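Local structure of mitomycin biosynthesis 6-O-methyltransferase (Streptomyces lavendulae, 3GWZ) at residues Gly211-Ala219 / Glu240-Leu250; Leu278-Val286 / Leu325-Arg334. The protein transfers the methyl group of S-adenosyl-L-methionine to the quinone hydroxyl of demethylated mitomycins A and B, forming their methoxy group. All coordinates share one frame; numbering follows the deposited sequence.

Contact 1: Gly211-Ala219 / Glu240-Leu250; sequences GGRGSLMAA and EARELLTGRGL. With SAH (S-adenosyl-L-homocysteine), chain G.
Arg213 and Glu240 join the two segments at one end through a salt bridge in which two nitrogens converge on a single oxygen. NE of Arg213 lies 2.8 Å from OE1 of Glu240, which it meets nearly along the C-O bond, and NH2 of Arg213 reaches the same OE1 at 3.1 Å from above the carboxylate. That oxygen sits in the guanidinium plane, whereas the two flat groups are turned 72° apart. The extended Arg213 chain carries NE and NH2 there, the two side chains crossing at a slant.

At the other end, Arg248 lays its guanidinium over Ala218, whose CB stands 3.4 Å from CZ of Arg248. A bend at chi3 (65°) helps turn the group there, and its NH1 donates to a water that in turn donates to Ser215 O. The same Ala218 CB packs on CD2 of Leu245 (3.8 Å) and CD1 of Leu250. Between the ends, buried Arg213 O has no hydrogen-bond partner; against it lie CA of Ala241 (3.3 Å, a CA-H...O contact) and CD1 of Leu244.

Further out, Asp222 pairs with Arg248 NH2. A Schellman motif with Gly249 at C-prime ends helix 235-247, Leu250 N bonding Leu245 O and Gly249 N Thr246 O.

Gly211 and Gly212 belong to the glycine-rich turn of the class I methyltransferase fold, with Gly212 N 3.6 Å from CA of S-adenosyl-L-homocysteine. Glu240 OE1 also accepts from Asn180, and Arg213 also pairs with Glu177, which probably favours a charged carboxylate and ties this turn to helices 235-247 and 173-197.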
# COMPACT_ATOMS: atom_id res chain seq x y z
N GLY A 211 19.77 -2.85 -20.86
CA GLY A 211 18.91 -1.79 -20.34
C GLY A 211 17.99 -2.14 -19.17
O GLY A 211 17.10 -1.36 -18.84
N GLY A 212 18.20 -3.30 -18.55
CA GLY A 212 17.41 -3.69 -17.38
C GLY A 212 15.93 -3.81 -17.68
O GLY A 212 15.54 -4.41 -18.68
N ARG A 213 15.08 -3.23 -16.82
CA ARG A 213 13.64 -3.32 -17.04
C ARG A 213 13.12 -2.24 -17.98
O ARG A 213 11.92 -2.15 -18.21
CB ARG A 213 12.88 -3.27 -15.71
CG ARG A 213 12.93 -4.58 -14.96
CD ARG A 213 12.27 -4.47 -13.60
NE ARG A 213 12.05 -5.79 -13.02
CZ ARG A 213 11.36 -6.01 -11.91
NH1 ARG A 213 10.81 -5.00 -11.24
NH2 ARG A 213 11.21 -7.25 -11.47
N GLY A 214 14.02 -1.43 -18.51
CA GLY A 214 13.66 -0.52 -19.59
C GLY A 214 13.22 0.88 -19.20
O GLY A 214 12.74 1.62 -20.06
N SER A 215 13.35 1.26 -17.93
CA SER A 215 12.94 2.60 -17.53
C SER A 215 13.72 3.72 -18.23
O SER A 215 13.17 4.79 -18.54
CB SER A 215 12.97 2.77 -16.00
OG SER A 215 14.29 2.71 -15.48
N LEU A 216 15.00 3.49 -18.50
CA LEU A 216 15.77 4.49 -19.23
C LEU A 216 15.21 4.69 -20.64
O LEU A 216 14.96 5.82 -21.06
CB LEU A 216 17.26 4.13 -19.30
CG LEU A 216 18.10 5.12 -20.12
CD1 LEU A 216 18.00 6.52 -19.52
CD2 LEU A 216 19.56 4.68 -20.21
N MSE A 217 15.01 3.60 -21.36
CA MSE A 217 14.44 3.70 -22.71
C MSE A 217 13.05 4.34 -22.67
O MSE A 217 12.70 5.15 -23.54
CB MSE A 217 14.39 2.33 -23.40
CG MSE A 217 13.98 2.38 -24.88
SE MSE A 217 15.38 3.16 -25.98
CE MSE A 217 14.97 5.04 -25.73
N ALA A 218 12.26 3.99 -21.66
CA ALA A 218 10.91 4.53 -21.53
C ALA A 218 10.93 6.04 -21.33
O ALA A 218 10.18 6.77 -21.97
CB ALA A 218 10.13 3.84 -20.39
N ALA A 219 11.81 6.52 -20.46
CA ALA A 219 11.91 7.95 -20.18
C ALA A 219 12.36 8.74 -21.42
O ALA A 219 11.80 9.79 -21.74
CB ALA A 219 12.88 8.19 -19.04
N GLU A 240 10.76 -8.91 -18.82
CA GLU A 240 10.33 -7.95 -17.82
C GLU A 240 10.29 -6.54 -18.43
O GLU A 240 9.36 -5.79 -18.19
CB GLU A 240 11.24 -7.99 -16.59
CG GLU A 240 11.22 -9.34 -15.87
CD GLU A 240 12.19 -9.39 -14.70
OE1 GLU A 240 12.46 -8.32 -14.09
OE2 GLU A 240 12.69 -10.49 -14.39
N ALA A 241 11.31 -6.20 -19.22
CA ALA A 241 11.32 -4.92 -19.90
C ALA A 241 10.14 -4.80 -20.86
O ALA A 241 9.54 -3.72 -20.99
CB ALA A 241 12.63 -4.70 -20.66
N ARG A 242 9.80 -5.90 -21.53
CA ARG A 242 8.64 -5.88 -22.40
C ARG A 242 7.37 -5.52 -21.62
O ARG A 242 6.57 -4.71 -22.07
CB ARG A 242 8.46 -7.21 -23.12
CG ARG A 242 7.40 -7.18 -24.23
CD ARG A 242 7.07 -8.57 -24.76
NE ARG A 242 8.26 -9.35 -25.09
CZ ARG A 242 8.94 -9.26 -26.23
NH1 ARG A 242 8.56 -8.41 -27.18
NH2 ARG A 242 10.01 -10.02 -26.42
N GLU A 243 7.19 -6.13 -20.45
CA GLU A 243 6.03 -5.81 -19.63
C GLU A 243 5.97 -4.32 -19.23
O GLU A 243 4.92 -3.68 -19.35
CB GLU A 243 5.95 -6.70 -18.39
CG GLU A 243 4.74 -6.37 -17.49
CD GLU A 243 4.66 -7.22 -16.24
OE1 GLU A 243 5.31 -8.29 -16.20
OE2 GLU A 243 3.95 -6.83 -15.29
N LEU A 244 7.09 -3.77 -18.77
CA LEU A 244 7.15 -2.36 -18.37
C LEU A 244 6.86 -1.43 -19.54
O LEU A 244 6.02 -0.53 -19.44
CB LEU A 244 8.51 -2.03 -17.73
CG LEU A 244 8.79 -0.58 -17.30
CD1 LEU A 244 9.85 -0.52 -16.19
CD2 LEU A 244 9.21 0.30 -18.48
N LEU A 245 7.54 -1.68 -20.66
CA LEU A 245 7.37 -0.84 -21.84
C LEU A 245 5.97 -0.96 -22.44
O LEU A 245 5.39 0.03 -22.88
CB LEU A 245 8.45 -1.16 -22.88
CG LEU A 245 9.86 -0.68 -22.51
CD1 LEU A 245 10.94 -1.43 -23.30
CD2 LEU A 245 10.00 0.83 -22.71
N THR A 246 5.42 -2.16 -22.47
CA THR A 246 4.09 -2.36 -23.05
C THR A 246 3.01 -1.66 -22.22
O THR A 246 2.15 -0.98 -22.76
CB THR A 246 3.78 -3.85 -23.18
OG1 THR A 246 4.75 -4.45 -24.04
CG2 THR A 246 2.38 -4.05 -23.76
N GLY A 247 3.08 -1.84 -20.90
CA GLY A 247 2.09 -1.24 -20.00
C GLY A 247 2.19 0.27 -19.92
O GLY A 247 1.26 0.94 -19.43
N ARG A 248 3.31 0.82 -20.38
CA ARG A 248 3.44 2.27 -20.47
C ARG A 248 3.12 2.78 -21.89
O ARG A 248 3.36 3.94 -22.22
CB ARG A 248 4.82 2.73 -19.98
CG ARG A 248 4.88 2.82 -18.45
CD ARG A 248 6.28 3.06 -17.91
NE ARG A 248 6.82 4.36 -18.32
CZ ARG A 248 7.99 4.83 -17.90
NH1 ARG A 248 8.73 4.11 -17.07
NH2 ARG A 248 8.42 6.02 -18.32
N GLY A 249 2.56 1.90 -22.71
CA GLY A 249 2.10 2.29 -24.04
C GLY A 249 3.21 2.52 -25.04
O GLY A 249 3.07 3.31 -25.98
N LEU A 250 4.33 1.82 -24.87
CA LEU A 250 5.50 2.07 -25.72
C LEU A 250 5.93 0.87 -26.57
O LEU A 250 6.97 0.93 -27.23
CB LEU A 250 6.67 2.57 -24.87
CG LEU A 250 6.56 4.00 -24.32
CD1 LEU A 250 7.60 4.23 -23.24
CD2 LEU A 250 6.71 5.00 -25.45
N SAH G . 20.94 -0.57 -17.60
CA SAH G . 20.07 -1.01 -16.45
CB SAH G . 20.57 -2.28 -15.73
CG SAH G . 21.99 -2.20 -15.12
SD SAH G . 22.39 -3.69 -14.21
C SAH G . 19.95 0.12 -15.46
O SAH G . 19.05 0.09 -14.62
OXT SAH G . 20.74 1.07 -15.49
C5' SAH G . 23.34 -4.55 -15.44
C4' SAH G . 22.48 -5.34 -16.45
O4' SAH G . 23.27 -6.09 -17.40
C3' SAH G . 21.50 -6.36 -15.86
O3' SAH G . 20.15 -5.93 -16.13
C2' SAH G . 21.77 -7.68 -16.58
O2' SAH G . 20.58 -8.38 -16.98
C1' SAH G . 22.49 -7.23 -17.83
N9 SAH G . 23.42 -8.22 -18.41
C8 SAH G . 24.39 -8.89 -17.75
N7 SAH G . 25.08 -9.69 -18.60
C5 SAH G . 24.55 -9.51 -19.84
C6 SAH G . 24.81 -10.02 -21.19
N6 SAH G . 25.81 -10.92 -21.37
N1 SAH G . 24.03 -9.58 -22.21
C2 SAH G . 23.04 -8.70 -22.01
N3 SAH G . 22.75 -8.18 -20.80
C4 SAH G . 23.46 -8.54 -19.70
O HOH W 1 11.08 5.69 -16.83

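Contact 2: Leu278-Val286 / Leu325-Arg334; sequences LHDWDDDDV and LLVLVGGAER
Leu325 places CD1 over one face of the His279 ring, 3.9 Å from its centroid and 26° off the normal, a CH-pi contact offset toward the rim. Its other methyl, CD2, lies 3.6 Å from OD1 of Asp280. One helical turn later, Val329 turns CG2 onto the backbone of Asp280. Gly330, with positive phi, leads the chain out of the helix, and Gly331 then passes so near His279 O that its CA makes a CA-H...O contact.

Ala332 N donates to His279 O at 3.0 Å. Glu333 is bent at chi2 (-73°), which brings its carboxylate back alongside the imidazole, the two planes inclined to each other: His279 ND1 donates to OE1 of Glu333 at 2.9 Å, with OE1 in the ring plane but met on its syn side 35° out of the carboxylate plane. The other oxygen, OE2, accepts from Asn308, a substrate-binding residue.

Arg334 turns its guanidinium edge to the 3-10 segment, the following turn and the first residue of helix 283-296. NH2 gives nearly straight bonds to Trp281 O (2.7 Å) and to the anti lone pair of Asp283 OD1 (3.0 Å), the latter a salt bridge, while NH1 donates to Leu278 O. A water also links Asp283 OD1 to Arg334 NE.

The methyl over its face and the bond at ND1 probably fix the rotation of the ring of His279, the inferred proton acceptor, as in cation-independent O-methyltransferases of the plant caffeic acid (COMT) type, where a histidine-carboxylate pair marks the active site.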
# COMPACT_ATOMS: atom_id res chain seq x y z
N LEU A 278 29.00 -1.28 -17.73
CA LEU A 278 30.44 -1.47 -17.85
C LEU A 278 31.11 -1.62 -16.49
O LEU A 278 32.12 -2.30 -16.38
CB LEU A 278 31.09 -0.34 -18.66
CG LEU A 278 30.58 -0.27 -20.10
CD1 LEU A 278 31.28 0.85 -20.84
CD2 LEU A 278 30.79 -1.62 -20.80
N HIS A 279 30.56 -1.00 -15.46
CA HIS A 279 31.18 -1.11 -14.14
C HIS A 279 31.03 -2.50 -13.51
O HIS A 279 31.64 -2.79 -12.47
CB HIS A 279 30.75 0.03 -13.21
CG HIS A 279 29.34 -0.05 -12.73
ND1 HIS A 279 28.82 0.83 -11.81
CD2 HIS A 279 28.34 -0.93 -13.01
CE1 HIS A 279 27.56 0.52 -11.55
NE2 HIS A 279 27.25 -0.54 -12.27
N ASP A 280 30.25 -3.37 -14.15
CA ASP A 280 30.15 -4.77 -13.72
C ASP A 280 31.32 -5.61 -14.21
O ASP A 280 31.51 -6.73 -13.73
CB ASP A 280 28.88 -5.42 -14.26
CG ASP A 280 27.63 -4.78 -13.73
OD1 ASP A 280 27.68 -4.13 -12.67
OD2 ASP A 280 26.58 -4.93 -14.39
N TRP A 281 32.10 -5.08 -15.16
CA TRP A 281 33.05 -5.91 -15.92
C TRP A 281 34.52 -5.47 -15.79
O TRP A 281 34.81 -4.29 -15.63
CB TRP A 281 32.64 -5.94 -17.40
CG TRP A 281 31.23 -6.45 -17.58
CD1 TRP A 281 30.09 -5.70 -17.78
CD2 TRP A 281 30.80 -7.82 -17.54
NE1 TRP A 281 28.99 -6.53 -17.86
CE2 TRP A 281 29.40 -7.83 -17.72
CE3 TRP A 281 31.47 -9.04 -17.35
CZ2 TRP A 281 28.67 -9.01 -17.73
CZ3 TRP A 281 30.74 -10.20 -17.38
CH2 TRP A 281 29.36 -10.19 -17.56
N ASP A 282 35.44 -6.43 -15.87
CA ASP A 282 36.87 -6.09 -15.86
C ASP A 282 37.29 -5.48 -17.20
O ASP A 282 36.49 -5.41 -18.13
CB ASP A 282 37.76 -7.28 -15.46
CG ASP A 282 37.74 -8.42 -16.48
OD1 ASP A 282 37.40 -8.19 -17.66
OD2 ASP A 282 38.07 -9.56 -16.09
N ASP A 283 38.53 -5.02 -17.28
CA ASP A 283 38.99 -4.30 -18.46
C ASP A 283 38.82 -5.10 -19.75
O ASP A 283 38.30 -4.59 -20.74
CB ASP A 283 40.45 -3.86 -18.31
CG ASP A 283 40.63 -2.75 -17.29
OD1 ASP A 283 39.61 -2.25 -16.75
OD2 ASP A 283 41.79 -2.39 -17.01
N ASP A 284 39.26 -6.36 -19.73
CA ASP A 284 39.14 -7.22 -20.90
C ASP A 284 37.69 -7.30 -21.39
O ASP A 284 37.41 -7.15 -22.58
CB ASP A 284 39.68 -8.62 -20.60
CG ASP A 284 41.21 -8.66 -20.49
OD1 ASP A 284 41.86 -7.67 -20.90
OD2 ASP A 284 41.75 -9.67 -20.00
N ASP A 285 36.77 -7.54 -20.46
CA ASP A 285 35.38 -7.69 -20.85
C ASP A 285 34.77 -6.37 -21.31
O ASP A 285 33.92 -6.36 -22.18
CB ASP A 285 34.55 -8.33 -19.74
CG ASP A 285 34.84 -9.81 -19.59
OD1 ASP A 285 35.22 -10.45 -20.60
OD2 ASP A 285 34.69 -10.33 -18.47
N VAL A 286 35.22 -5.25 -20.74
CA VAL A 286 34.72 -3.96 -21.20
C VAL A 286 35.18 -3.70 -22.63
O VAL A 286 34.41 -3.20 -23.46
CB VAL A 286 35.20 -2.79 -20.31
CG1 VAL A 286 34.97 -1.46 -21.04
CG2 VAL A 286 34.46 -2.81 -18.97
N LEU A 325 30.29 -3.82 -6.00
CA LEU A 325 30.54 -4.35 -7.34
C LEU A 325 31.60 -5.44 -7.30
O LEU A 325 31.49 -6.48 -7.96
CB LEU A 325 30.99 -3.24 -8.29
CG LEU A 325 29.95 -2.19 -8.66
CD1 LEU A 325 30.62 -1.01 -9.37
CD2 LEU A 325 28.88 -2.80 -9.54
N LEU A 326 32.64 -5.20 -6.51
CA LEU A 326 33.73 -6.16 -6.37
C LEU A 326 33.19 -7.49 -5.86
O LEU A 326 33.42 -8.55 -6.44
CB LEU A 326 34.78 -5.62 -5.39
CG LEU A 326 35.79 -6.63 -4.84
CD1 LEU A 326 36.73 -7.07 -5.94
CD2 LEU A 326 36.56 -6.03 -3.67
N VAL A 327 32.43 -7.42 -4.78
CA VAL A 327 31.90 -8.60 -4.13
C VAL A 327 30.93 -9.40 -5.02
O VAL A 327 31.04 -10.62 -5.13
CB VAL A 327 31.24 -8.19 -2.80
CG1 VAL A 327 30.29 -9.26 -2.29
CG2 VAL A 327 32.33 -7.88 -1.79
N LEU A 328 30.01 -8.71 -5.68
CA LEU A 328 28.95 -9.40 -6.42
C LEU A 328 29.42 -9.95 -7.77
O LEU A 328 29.15 -11.10 -8.10
CB LEU A 328 27.75 -8.48 -6.64
CG LEU A 328 26.98 -8.03 -5.40
CD1 LEU A 328 25.79 -7.18 -5.81
CD2 LEU A 328 26.52 -9.24 -4.60
N VAL A 329 30.10 -9.12 -8.54
CA VAL A 329 30.44 -9.48 -9.92
C VAL A 329 31.89 -9.19 -10.30
O VAL A 329 32.26 -9.28 -11.47
CB VAL A 329 29.50 -8.77 -10.94
CG1 VAL A 329 28.05 -9.24 -10.76
CG2 VAL A 329 29.60 -7.25 -10.81
N GLY A 330 32.71 -8.84 -9.31
CA GLY A 330 34.09 -8.51 -9.58
C GLY A 330 34.27 -7.25 -10.40
O GLY A 330 35.27 -7.07 -11.09
N GLY A 331 33.28 -6.36 -10.33
CA GLY A 331 33.35 -5.09 -11.02
C GLY A 331 34.11 -4.02 -10.25
O GLY A 331 34.73 -4.30 -9.23
N ALA A 332 34.04 -2.79 -10.75
CA ALA A 332 34.76 -1.66 -10.18
C ALA A 332 34.30 -0.39 -10.87
O ALA A 332 34.02 -0.41 -12.07
CB ALA A 332 36.27 -1.83 -10.37
N GLU A 333 34.24 0.70 -10.12
CA GLU A 333 33.99 2.01 -10.71
C GLU A 333 35.29 2.51 -11.31
O GLU A 333 36.38 2.13 -10.85
CB GLU A 333 33.48 3.00 -9.65
CG GLU A 333 32.29 2.51 -8.84
CD GLU A 333 30.98 2.49 -9.63
OE1 GLU A 333 31.02 2.52 -10.88
OE2 GLU A 333 29.90 2.45 -8.99
N ARG A 334 35.18 3.35 -12.32
CA ARG A 334 36.34 3.87 -13.03
C ARG A 334 36.29 5.40 -13.11
O ARG A 334 35.21 6.00 -13.01
CB ARG A 334 36.39 3.29 -14.44
CG ARG A 334 36.87 1.83 -14.52
CD ARG A 334 36.65 1.29 -15.93
NE ARG A 334 37.05 -0.11 -16.06
CZ ARG A 334 36.20 -1.13 -16.04
NH1 ARG A 334 34.89 -0.92 -15.89
NH2 ARG A 334 36.67 -2.37 -16.17
O HOH W 2 40.15 0.32 -15.80

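Overall arrangement
Both contacts lie in the O-methyltransferase domain and follow one another along the chain, contact 1 closing before contact 2 opens. Their centres are 25 Å apart and their nearest atoms about 9 Å, without touching. Contact 1 pairs helices 215-223 and 235-247, which follow the parallel strands 205-209 and 228-233 of the seven-stranded mixed sheet. In contact 2, segment 278-286 follows strand 271-275, and segment 325-334 lies at the end of helix 316-329, after strand 302-308. Both border the same S-adenosyl-L-homocysteine pocket, through Gly211 and Gly212 and through Asp280 and Trp281. Contact 1 thus supplies part of the cofactor pocket, while contact 2 supplies another part and the inferred proton acceptor.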